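Beta-L-arabinobiosidase (Bacteroides thetaiotaomicron, PDB 5MQR) probably hydrolyses arabinose-containing linkages of plant pectin, carrying a beta-propeller domain and a helical glycoside hydrolase domain on one chain. Local coordinates at residues Y89-D94 against Q104-T109; N75-L80 against H150-F155; I708-G713 against D748-W753. One frame throughout, in Å; residues are numbered along the deposited sequence.

Contact 1: Y89-D94 against Q104-T109; sequences YQYLAD and QTFLMT
In the hairpin of strands 86-94 and 104-110, part of a four-stranded sheet consistent with a blade of the N-terminal beta propeller, Y89, Y91 and A93 form antiparallel hydrogen-bonded pairs with M108, F106 and Q104. Each pair is closed by two backbone bonds; the shortest, F106 N to Y91 O, is 2.7 Å and almost straight. Q90 and T105 meet on the other face, CG to CG2 at 3.3 Å, while Q90 NE2 goes on to the carbonyl of M166.

Y91 CG stands between the backbone N and the carbonyl carbon (chi1 73°), which folds the ring across the hairpin so that F106 CB lies over one face, 3.8 Å from the centroid. The F106 ring is inclined at 34° to it, with Y91 CE2 3.4 Å from F106 CD2, and A93 CB meets the F106 edge, 3.6 Å from CE2. Selenomethionine M108 adds a Met-aromatic contact, SE to Y91 CE1 at 4.0 Å, at the ring edge. A serine in place of Y91 would probably leave F106 CB without its ring face and M108 without that edge. Backbone bonds set the register, while the Y91 ring, packed against F106 and M108, holds the side chains of one face together.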
loop_
_atom_site.group_PDB
_atom_site.type_symbol
_atom_site.label_atom_id
_atom_site.label_comp_id
_atom_site.label_asym_id
_atom_site.label_seq_id
_atom_site.Cartn_x
_atom_site.Cartn_y
_atom_site.Cartn_z
ATOM N N TYR A 89 -28.211 10.392 11.660
ATOM C CA TYR A 89 -27.720 11.599 11.003
ATOM C C TYR A 89 -28.672 12.713 11.429
ATOM O O TYR A 89 -29.873 12.667 11.135
ATOM C CB TYR A 89 -27.747 11.384 9.495
ATOM C CG TYR A 89 -27.077 12.444 8.647
ATOM C CD1 TYR A 89 -27.634 13.704 8.503
ATOM C CD2 TYR A 89 -25.904 12.167 7.942
ATOM C CE1 TYR A 89 -27.038 14.666 7.721
ATOM C CE2 TYR A 89 -25.306 13.119 7.132
ATOM C CZ TYR A 89 -25.874 14.371 7.032
ATOM O OH TYR A 89 -25.293 15.353 6.267
ATOM N N GLN A 90 -28.134 13.686 12.159
ATOM C CA GLN A 90 -28.890 14.822 12.698
ATOM C C GLN A 90 -28.424 16.056 11.940
ATOM O O GLN A 90 -27.243 16.160 11.634
ATOM C CB GLN A 90 -28.568 14.998 14.174
ATOM C CG GLN A 90 -29.516 15.883 14.925
ATOM C CD GLN A 90 -28.908 16.558 16.161
ATOM O OE1 GLN A 90 -27.939 17.303 16.049
ATOM N NE2 GLN A 90 -29.508 16.335 17.328
ATOM N N TYR A 91 -29.337 16.969 11.618
ATOM C CA TYR A 91 -28.966 18.251 11.047
ATOM C C TYR A 91 -29.985 19.320 11.415
ATOM O O TYR A 91 -31.092 19.011 11.830
ATOM C CB TYR A 91 -28.743 18.158 9.519
ATOM C CG TYR A 91 -29.961 17.998 8.645
ATOM C CD1 TYR A 91 -30.459 16.729 8.331
ATOM C CD2 TYR A 91 -30.605 19.110 8.110
ATOM C CE1 TYR A 91 -31.569 16.571 7.509
ATOM C CE2 TYR A 91 -31.728 18.968 7.294
ATOM C CZ TYR A 91 -32.218 17.708 7.010
ATOM O OH TYR A 91 -33.309 17.577 6.194
ATOM N N LEU A 92 -29.595 20.579 11.271
ATOM C CA LEU A 92 -30.499 21.656 11.562
ATOM C C LEU A 92 -30.863 22.456 10.347
ATOM O O LEU A 92 -30.159 22.460 9.362
ATOM C CB LEU A 92 -29.995 22.544 12.677
ATOM C CG LEU A 92 -28.735 23.344 12.506
ATOM C CD1 LEU A 92 -28.996 24.736 11.931
ATOM C CD2 LEU A 92 -28.088 23.426 13.910
ATOM N N ALA A 93 -32.009 23.112 10.437
ATOM C CA ALA A 93 -32.601 23.728 9.283
ATOM C C ALA A 93 -33.439 24.930 9.667
ATOM O O ALA A 93 -34.089 24.950 10.713
ATOM C CB ALA A 93 -33.448 22.700 8.518
ATOM N N ASP A 94 -33.405 25.922 8.787
ATOM C CA ASP A 94 -34.319 27.046 8.787
ATOM C C ASP A 94 -34.897 27.110 7.351
ATOM O O ASP A 94 -34.301 26.558 6.396
ATOM C CB ASP A 94 -33.581 28.356 9.092
ATOM C CG ASP A 94 -33.024 28.454 10.552
ATOM O OD1 ASP A 94 -32.488 27.476 11.111
ATOM O OD2 ASP A 94 -33.078 29.563 11.119
ATOM N N GLN A 104 -35.311 24.263 13.375
ATOM C CA GLN A 104 -35.551 22.967 13.986
ATOM C C GLN A 104 -34.441 22.012 13.647
ATOM O O GLN A 104 -33.586 22.343 12.824
ATOM C CB GLN A 104 -36.870 22.384 13.501
ATOM C CG GLN A 104 -36.893 22.084 12.020
ATOM C CD GLN A 104 -38.293 21.952 11.458
ATOM O OE1 GLN A 104 -39.283 22.329 12.085
ATOM N NE2 GLN A 104 -38.377 21.407 10.250
ATOM N N THR A 105 -34.478 20.831 14.267
ATOM C CA THR A 105 -33.485 19.790 14.059
ATOM C C THR A 105 -34.146 18.525 13.505
ATOM O O THR A 105 -35.170 18.087 14.017
ATOM C CB THR A 105 -32.766 19.497 15.390
ATOM O OG1 THR A 105 -32.121 20.698 15.830
ATOM C CG2 THR A 105 -31.721 18.327 15.263
ATOM N N PHE A 106 -33.544 17.977 12.453
ATOM C CA PHE A 106 -34.024 16.789 11.735
ATOM C C PHE A 106 -33.185 15.564 12.092
ATOM O O PHE A 106 -32.005 15.699 12.443
ATOM C CB PHE A 106 -33.906 16.979 10.233
ATOM C CG PHE A 106 -34.977 17.834 9.614
ATOM C CD1 PHE A 106 -36.289 17.377 9.537
ATOM C CD2 PHE A 106 -34.656 19.044 9.016
ATOM C CE1 PHE A 106 -37.278 18.144 8.904
ATOM C CE2 PHE A 106 -35.621 19.802 8.379
ATOM C CZ PHE A 106 -36.938 19.356 8.319
ATOM N N LEU A 107 -33.798 14.387 11.993
ATOM C CA LEU A 107 -33.105 13.099 12.136
ATOM C C LEU A 107 -33.447 12.142 10.991
ATOM O O LEU A 107 -34.624 12.034 10.587
ATOM C CB LEU A 107 -33.488 12.410 13.437
ATOM C CG LEU A 107 -32.762 11.117 13.808
ATOM C CD1 LEU A 107 -31.336 11.426 14.264
ATOM C CD2 LEU A 107 -33.525 10.375 14.884
HETATM N N MSE A 108 -32.431 11.417 10.531
HETATM C CA MSE A 108 -32.550 10.394 9.500
HETATM C C MSE A 108 -31.709 9.210 9.884
HETATM O O MSE A 108 -30.666 9.355 10.523
HETATM C CB MSE A 108 -31.859 10.850 8.222
HETATM C CG MSE A 108 -32.495 12.039 7.567
HETATM SE SE MSE A 108 -31.228 12.748 6.254
HETATM C CE MSE A 108 -31.806 11.635 4.742
ATOM N N THR A 109 -32.110 8.040 9.407
ATOM C CA THR A 109 -31.418 6.805 9.729
ATOM C C THR A 109 -31.212 5.902 8.496
ATOM O O THR A 109 -31.903 6.060 7.502
ATOM C CB THR A 109 -32.109 6.096 10.913
ATOM O OG1 THR A 109 -31.250 5.048 11.378
ATOM C CG2 THR A 109 -33.457 5.521 10.543
#

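Contact 2: N75-L80 against H150-F155; sequences NHQPML and HQRVGF. With EDO (1,2-ethanediol), chain H.
Around M79 and G154, whose CA atoms lie 5.5 Å apart, the end-to-end directions of 77-80 and 150-155 differ by only 3°. Each segment belongs to an outermost strand of its own four-stranded sheet, consistent with neighbouring propeller blades, and side chains with one water join them.

Q77 does the polar work. It sends its chain across with CG opposite the backbone N (chi1 -167°), then bends it at chi2, and OE1 takes a hydrogen bond of 2.8 Å from R152 NH1. The donor arrives on a lone pair in the carbonyl plane, and OE1 in turn lies in the guanidinium plane. K310 NZ also bonds to OE1, while R152 NE forms a salt bridge with E247. H150 lays CE1 over the centre of the guanidinium, and the amide of Q77 stands nearly perpendicular to the imidazole. H150 ND1 is held by E248; its NE2 donates to O1 of an ethanediol at 3.1 Å, a molecule probably left from crystallisation. A water donates to Q77 O at 2.9 Å and accepts a weak bond from Q151 NE2.

Farther along, selenomethionine M79 drapes over the backbone of 152-154, with SE 3.5 Å from R152 O and CG 3.7 Å from G154 N. Glycine suits this spot, since a CB on G154 would collide with M79 CG. F155 turns its edge to the strand, CE2 lying 4.0 Å from M79 CB.

The seam is thus polar at one end and apolar at the other. E247, E248 and K310 anchor the polar groups, which is likely to restrict how R152, H150 and Q77 can turn.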
loop_
_atom_site.group_PDB
_atom_site.type_symbol
_atom_site.label_atom_id
_atom_site.label_comp_id
_atom_site.label_asym_id
_atom_site.label_seq_id
_atom_site.Cartn_x
_atom_site.Cartn_y
_atom_site.Cartn_z
ATOM N N ASN A 75 -29.893 24.265 5.379
ATOM C CA ASN A 75 -29.706 22.981 6.031
ATOM C C ASN A 75 -28.206 22.854 6.318
ATOM O O ASN A 75 -27.403 22.968 5.386
ATOM C CB ASN A 75 -30.175 21.837 5.123
ATOM C CG ASN A 75 -31.644 21.965 4.688
ATOM O OD1 ASN A 75 -32.562 21.683 5.470
ATOM N ND2 ASN A 75 -31.865 22.386 3.427
ATOM N N HIS A 76 -27.819 22.609 7.582
ATOM C CA HIS A 76 -26.408 22.709 7.988
ATOM C C HIS A 76 -26.117 21.929 9.269
ATOM O O HIS A 76 -27.033 21.410 9.912
ATOM C CB HIS A 76 -26.070 24.189 8.172
ATOM C CG HIS A 76 -24.614 24.520 8.181
ATOM N ND1 HIS A 76 -23.677 23.891 7.383
ATOM C CD2 HIS A 76 -23.940 25.480 8.858
ATOM C CE1 HIS A 76 -22.496 24.434 7.582
ATOM N NE2 HIS A 76 -22.627 25.405 8.469
ATOM N N GLN A 77 -24.827 21.818 9.597
ATOM C CA GLN A 77 -24.353 21.352 10.901
ATOM C C GLN A 77 -24.791 19.931 11.228
ATOM O O GLN A 77 -25.563 19.710 12.181
ATOM C CB GLN A 77 -24.797 22.321 11.984
ATOM C CG GLN A 77 -24.101 22.085 13.314
ATOM C CD GLN A 77 -23.394 23.312 13.812
ATOM O OE1 GLN A 77 -22.193 23.257 14.121
ATOM N NE2 GLN A 77 -24.108 24.446 13.850
ATOM N N PRO A 78 -24.323 18.964 10.417
ATOM C CA PRO A 78 -24.694 17.593 10.694
ATOM C C PRO A 78 -23.949 16.991 11.880
ATOM O O PRO A 78 -22.827 17.409 12.186
ATOM C CB PRO A 78 -24.359 16.858 9.387
ATOM C CG PRO A 78 -23.254 17.651 8.793
ATOM C CD PRO A 78 -23.519 19.079 9.186
HETATM N N MSE A 79 -24.601 16.032 12.524
HETATM C CA MSE A 79 -24.018 15.173 13.562
HETATM C C MSE A 79 -24.245 13.753 13.140
HETATM O O MSE A 79 -25.178 13.456 12.384
HETATM C CB MSE A 79 -24.665 15.386 14.926
HETATM C CG MSE A 79 -24.669 16.853 15.352
HETATM SE SE MSE A 79 -22.855 17.382 15.912
HETATM C CE MSE A 79 -22.819 19.198 15.110
ATOM N N LEU A 80 -23.389 12.854 13.617
ATOM C CA LEU A 80 -23.436 11.448 13.213
ATOM C C LEU A 80 -23.165 10.482 14.366
ATOM O O LEU A 80 -22.258 10.699 15.175
ATOM C CB LEU A 80 -22.437 11.214 12.082
ATOM C CG LEU A 80 -22.484 9.897 11.304
ATOM C CD1 LEU A 80 -23.738 9.761 10.455
ATOM C CD2 LEU A 80 -21.236 9.842 10.428
ATOM N N HIS A 150 -29.093 25.543 17.494
ATOM C CA HIS A 150 -27.670 25.494 17.239
ATOM C C HIS A 150 -27.031 24.513 18.215
ATOM O O HIS A 150 -27.170 24.695 19.424
ATOM C CB HIS A 150 -27.028 26.867 17.431
ATOM C CG HIS A 150 -25.608 26.906 16.969
ATOM N ND1 HIS A 150 -24.543 26.666 17.811
ATOM C CD2 HIS A 150 -25.082 27.075 15.733
ATOM C CE1 HIS A 150 -23.420 26.732 17.120
ATOM N NE2 HIS A 150 -23.720 26.989 15.859
ATOM N N GLN A 151 -26.378 23.490 17.676
ATOM C CA GLN A 151 -25.717 22.408 18.427
ATOM C C GLN A 151 -24.372 22.155 17.820
ATOM O O GLN A 151 -24.291 22.081 16.593
ATOM C CB GLN A 151 -26.370 21.037 18.153
ATOM C CG GLN A 151 -27.714 20.818 18.663
ATOM C CD GLN A 151 -28.798 21.308 17.754
ATOM O OE1 GLN A 151 -29.458 22.258 18.087
ATOM N NE2 GLN A 151 -29.012 20.640 16.630
ATOM N N ARG A 152 -23.367 21.883 18.640
ATOM C CA ARG A 152 -22.087 21.343 18.141
ATOM C C ARG A 152 -21.934 19.862 18.450
ATOM O O ARG A 152 -20.917 19.265 18.063
ATOM C CB ARG A 152 -20.917 22.107 18.754
ATOM C CG ARG A 152 -20.937 23.602 18.515
ATOM C CD ARG A 152 -20.711 23.912 17.050
ATOM N NE ARG A 152 -20.114 25.232 16.896
ATOM C CZ ARG A 152 -20.157 25.980 15.787
ATOM N NH1 ARG A 152 -20.732 25.532 14.655
ATOM N NH2 ARG A 152 -19.577 27.190 15.806
ATOM N N VAL A 153 -22.915 19.304 19.182
ATOM C CA VAL A 153 -22.946 17.904 19.587
ATOM C C VAL A 153 -24.401 17.468 19.568
ATOM O O VAL A 153 -25.268 18.195 20.046
ATOM C CB VAL A 153 -22.330 17.644 21.005
ATOM C CG1 VAL A 153 -22.952 18.508 22.098
ATOM C CG2 VAL A 153 -22.443 16.164 21.390
ATOM N N GLY A 154 -24.634 16.278 19.013
ATOM C CA GLY A 154 -25.955 15.761 18.723
ATOM C C GLY A 154 -26.386 14.450 19.357
ATOM O O GLY A 154 -27.587 14.202 19.421
ATOM N N PHE A 155 -25.442 13.648 19.853
ATOM C CA PHE A 155 -25.689 12.261 20.177
ATOM C C PHE A 155 -24.833 11.785 21.336
ATOM O O PHE A 155 -23.661 12.140 21.408
ATOM C CB PHE A 155 -25.357 11.357 18.986
ATOM C CG PHE A 155 -26.300 11.468 17.823
ATOM C CD1 PHE A 155 -27.613 11.085 17.944
ATOM C CD2 PHE A 155 -25.845 11.880 16.591
ATOM C CE1 PHE A 155 -28.474 11.148 16.855
ATOM C CE2 PHE A 155 -26.698 11.950 15.506
ATOM C CZ PHE A 155 -28.019 11.586 15.639
HETATM C C1 EDO H . -21.746 29.360 14.282
HETATM O O1 EDO H . -22.291 28.279 13.489
HETATM C C2 EDO H . -20.432 29.904 13.701
HETATM O O2 EDO H . -19.514 30.366 14.696
HETATM O O HOH W 1 -27.579 19.303 14.276
#

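Contact 3: I708-G713 against D748-W753; sequences IACAIG and DKFSSW
S751 O is approached by two waters that link its loop to the turn at 709-712. One donates to it and to C710 O, 2.8 Å from each. The other lies 2.7 Å from A709 O and 3.2 Å from S751 O, though other acceptors nearby compete for its protons. The hydroxyl of S751 is engaged elsewhere, by D803 and Q798.

Beside these waters the contact is apolar. F750 lays a ring face against C710, whose CB stands 3.7 Å from the ring centroid in a CH-pi contact. Because C710 SG is anti to the backbone N (chi1 177°), the sulfur is also carried near the ring, approaching it obliquely at 4.6 Å from the centroid. On the same side of the ring as C710 CB, I708 CG2 comes in obliquely to CE2 of F750, 3.9 Å away.

G713 and W753 make the second aromatic contact. G713 CA sits over the five-membered ring of the indole, 3.9 Å from its centroid, and a side chain at this glycine would run into W753 CE2. H714, Y893 and F894 set their rings edge-to-face with the same indole.

A711 and W753 are N-caps of helices 712-719 and 754-765, so the contact ties the starts of two helices in the MGH1-like glycoside hydrolase domain, probably an (alpha/alpha)6 barrel, as in related glycosidases. The bare CA of G713 lets the indole come close to the first turn of its helix, and the waters bridge the carbonyl of S751 to those of the turn, where no direct hydrogen bond links the two segments.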
loop_
_atom_site.group_PDB
_atom_site.type_symbol
_atom_site.label_atom_id
_atom_site.label_comp_id
_atom_site.label_asym_id
_atom_site.label_seq_id
_atom_site.Cartn_x
_atom_site.Cartn_y
_atom_site.Cartn_z
ATOM N N ILE A 708 34.219 -19.691 -17.241
ATOM C CA ILE A 708 34.759 -20.490 -16.162
ATOM C C ILE A 708 33.582 -21.145 -15.403
ATOM O O ILE A 708 32.643 -20.465 -14.995
ATOM C CB ILE A 708 35.582 -19.595 -15.229
ATOM C CG1 ILE A 708 36.800 -19.041 -15.969
ATOM C CG2 ILE A 708 35.999 -20.351 -13.974
ATOM C CD1 ILE A 708 37.486 -17.888 -15.276
ATOM N N ALA A 709 33.661 -22.458 -15.191
ATOM C CA ALA A 709 32.526 -23.242 -14.679
ATOM C C ALA A 709 32.323 -23.249 -13.173
ATOM O O ALA A 709 31.309 -23.738 -12.685
ATOM C CB ALA A 709 32.653 -24.678 -15.137
ATOM N N CYS A 710 33.315 -22.770 -12.451
ATOM C CA CYS A 710 33.371 -22.898 -10.996
ATOM C C CYS A 710 32.089 -22.479 -10.282
ATOM O O CYS A 710 31.575 -23.238 -9.453
ATOM C CB CYS A 710 34.557 -22.077 -10.464
ATOM S SG CYS A 710 34.654 -22.095 -8.676
ATOM N N ALA A 711 31.578 -21.294 -10.633
ATOM C CA ALA A 711 30.424 -20.672 -9.949
ATOM C C ALA A 711 29.082 -20.698 -10.722
ATOM O O ALA A 711 28.172 -19.912 -10.418
ATOM C CB ALA A 711 30.777 -19.232 -9.570
ATOM N N ILE A 712 28.930 -21.606 -11.683
ATOM C CA ILE A 712 27.678 -21.686 -12.462
ATOM C C ILE A 712 26.449 -21.819 -11.559
ATOM O O ILE A 712 25.422 -21.190 -11.816
ATOM C CB ILE A 712 27.684 -22.833 -13.499
ATOM C CG1 ILE A 712 28.781 -22.595 -14.560
ATOM C CG2 ILE A 712 26.323 -22.904 -14.180
ATOM C CD1 ILE A 712 29.021 -23.764 -15.476
ATOM N N GLY A 713 26.548 -22.656 -10.523
ATOM C CA GLY A 713 25.450 -22.843 -9.563
ATOM C C GLY A 713 24.963 -21.528 -8.940
ATOM O O GLY A 713 23.768 -21.249 -8.945
ATOM N N ASP A 748 34.473 -30.071 -16.980
ATOM C CA ASP A 748 35.177 -31.083 -16.216
ATOM C C ASP A 748 36.232 -30.511 -15.231
ATOM O O ASP A 748 36.785 -31.269 -14.461
ATOM C CB ASP A 748 35.715 -32.233 -17.129
ATOM C CG ASP A 748 36.890 -31.828 -18.036
ATOM O OD1 ASP A 748 37.490 -30.734 -17.902
ATOM O OD2 ASP A 748 37.219 -32.646 -18.921
ATOM N N LYS A 749 36.485 -29.200 -15.238
ATOM C CA LYS A 749 37.501 -28.602 -14.378
ATOM C C LYS A 749 36.972 -28.154 -13.022
ATOM O O LYS A 749 37.765 -27.828 -12.154
ATOM C CB LYS A 749 38.182 -27.405 -15.077
ATOM C CG LYS A 749 38.940 -27.740 -16.363
ATOM C CD LYS A 749 40.137 -28.632 -16.090
ATOM C CE LYS A 749 40.933 -28.894 -17.359
ATOM N NZ LYS A 749 41.763 -30.123 -17.179
ATOM N N PHE A 750 35.652 -28.119 -12.845
ATOM C CA PHE A 750 35.070 -27.703 -11.577
ATOM C C PHE A 750 33.855 -28.529 -11.187
ATOM O O PHE A 750 33.021 -28.881 -12.039
ATOM C CB PHE A 750 34.690 -26.218 -11.614
ATOM C CG PHE A 750 35.868 -25.296 -11.744
ATOM C CD1 PHE A 750 36.654 -24.994 -10.638
ATOM C CD2 PHE A 750 36.216 -24.759 -12.970
ATOM C CE1 PHE A 750 37.761 -24.157 -10.749
ATOM C CE2 PHE A 750 37.311 -23.915 -13.088
ATOM C CZ PHE A 750 38.089 -23.618 -11.980
ATOM N N SER A 751 33.774 -28.831 -9.889
ATOM C CA SER A 751 32.635 -29.510 -9.323
ATOM C C SER A 751 31.360 -28.767 -9.699
ATOM O O SER A 751 31.375 -27.556 -9.959
ATOM C CB SER A 751 32.744 -29.587 -7.800
ATOM O OG SER A 751 33.932 -30.238 -7.385
ATOM N N SER A 752 30.260 -29.518 -9.724
ATOM C CA SER A 752 28.973 -29.009 -10.209
ATOM C C SER A 752 27.802 -29.359 -9.296
ATOM O O SER A 752 27.640 -30.537 -8.921
ATOM C CB SER A 752 28.692 -29.579 -11.603
ATOM O OG SER A 752 27.380 -29.251 -12.008
ATOM N N TRP A 753 26.987 -28.345 -8.972
ATOM C CA TRP A 753 25.623 -28.561 -8.460
ATOM C C TRP A 753 24.583 -28.080 -9.450
ATOM O O TRP A 753 23.487 -27.690 -9.080
ATOM C CB TRP A 753 25.413 -27.997 -7.048
ATOM C CG TRP A 753 25.351 -26.514 -6.823
ATOM C CD1 TRP A 753 24.243 -25.765 -6.774
ATOM C CD2 TRP A 753 26.442 -25.629 -6.533
ATOM N NE1 TRP A 753 24.548 -24.466 -6.503
ATOM C CE2 TRP A 753 25.897 -24.354 -6.334
ATOM C CE3 TRP A 753 27.819 -25.794 -6.404
ATOM C CZ2 TRP A 753 26.678 -23.241 -6.036
ATOM C CZ3 TRP A 753 28.599 -24.687 -6.103
ATOM C CH2 TRP A 753 28.030 -23.426 -5.933
HETATM O O HOH W 2 29.901 -26.004 -12.393
HETATM O O HOH W 3 32.429 -25.592 -8.241
#

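Overall arrangement
From the N terminus, strand 74-83 comes first and leads straight into strand 86-94, which turns back as 104-110 to close the short loop of contact 1. Only when the chain reaches 150-155, at the start of the next four-stranded sheet, does contact 2 close, so its longer loop encloses contact 1. Contact 1 pairs strands within one sheet, probably a propeller blade, and contact 2 joins that sheet to the next. Contact 3 follows in series, far down the chain, closing a loop that takes in the rest of helix 712-719 and all of 726-737. It belongs to the helical domain on the opposite side of the molecule, about 80 Å from contact 1 between centres.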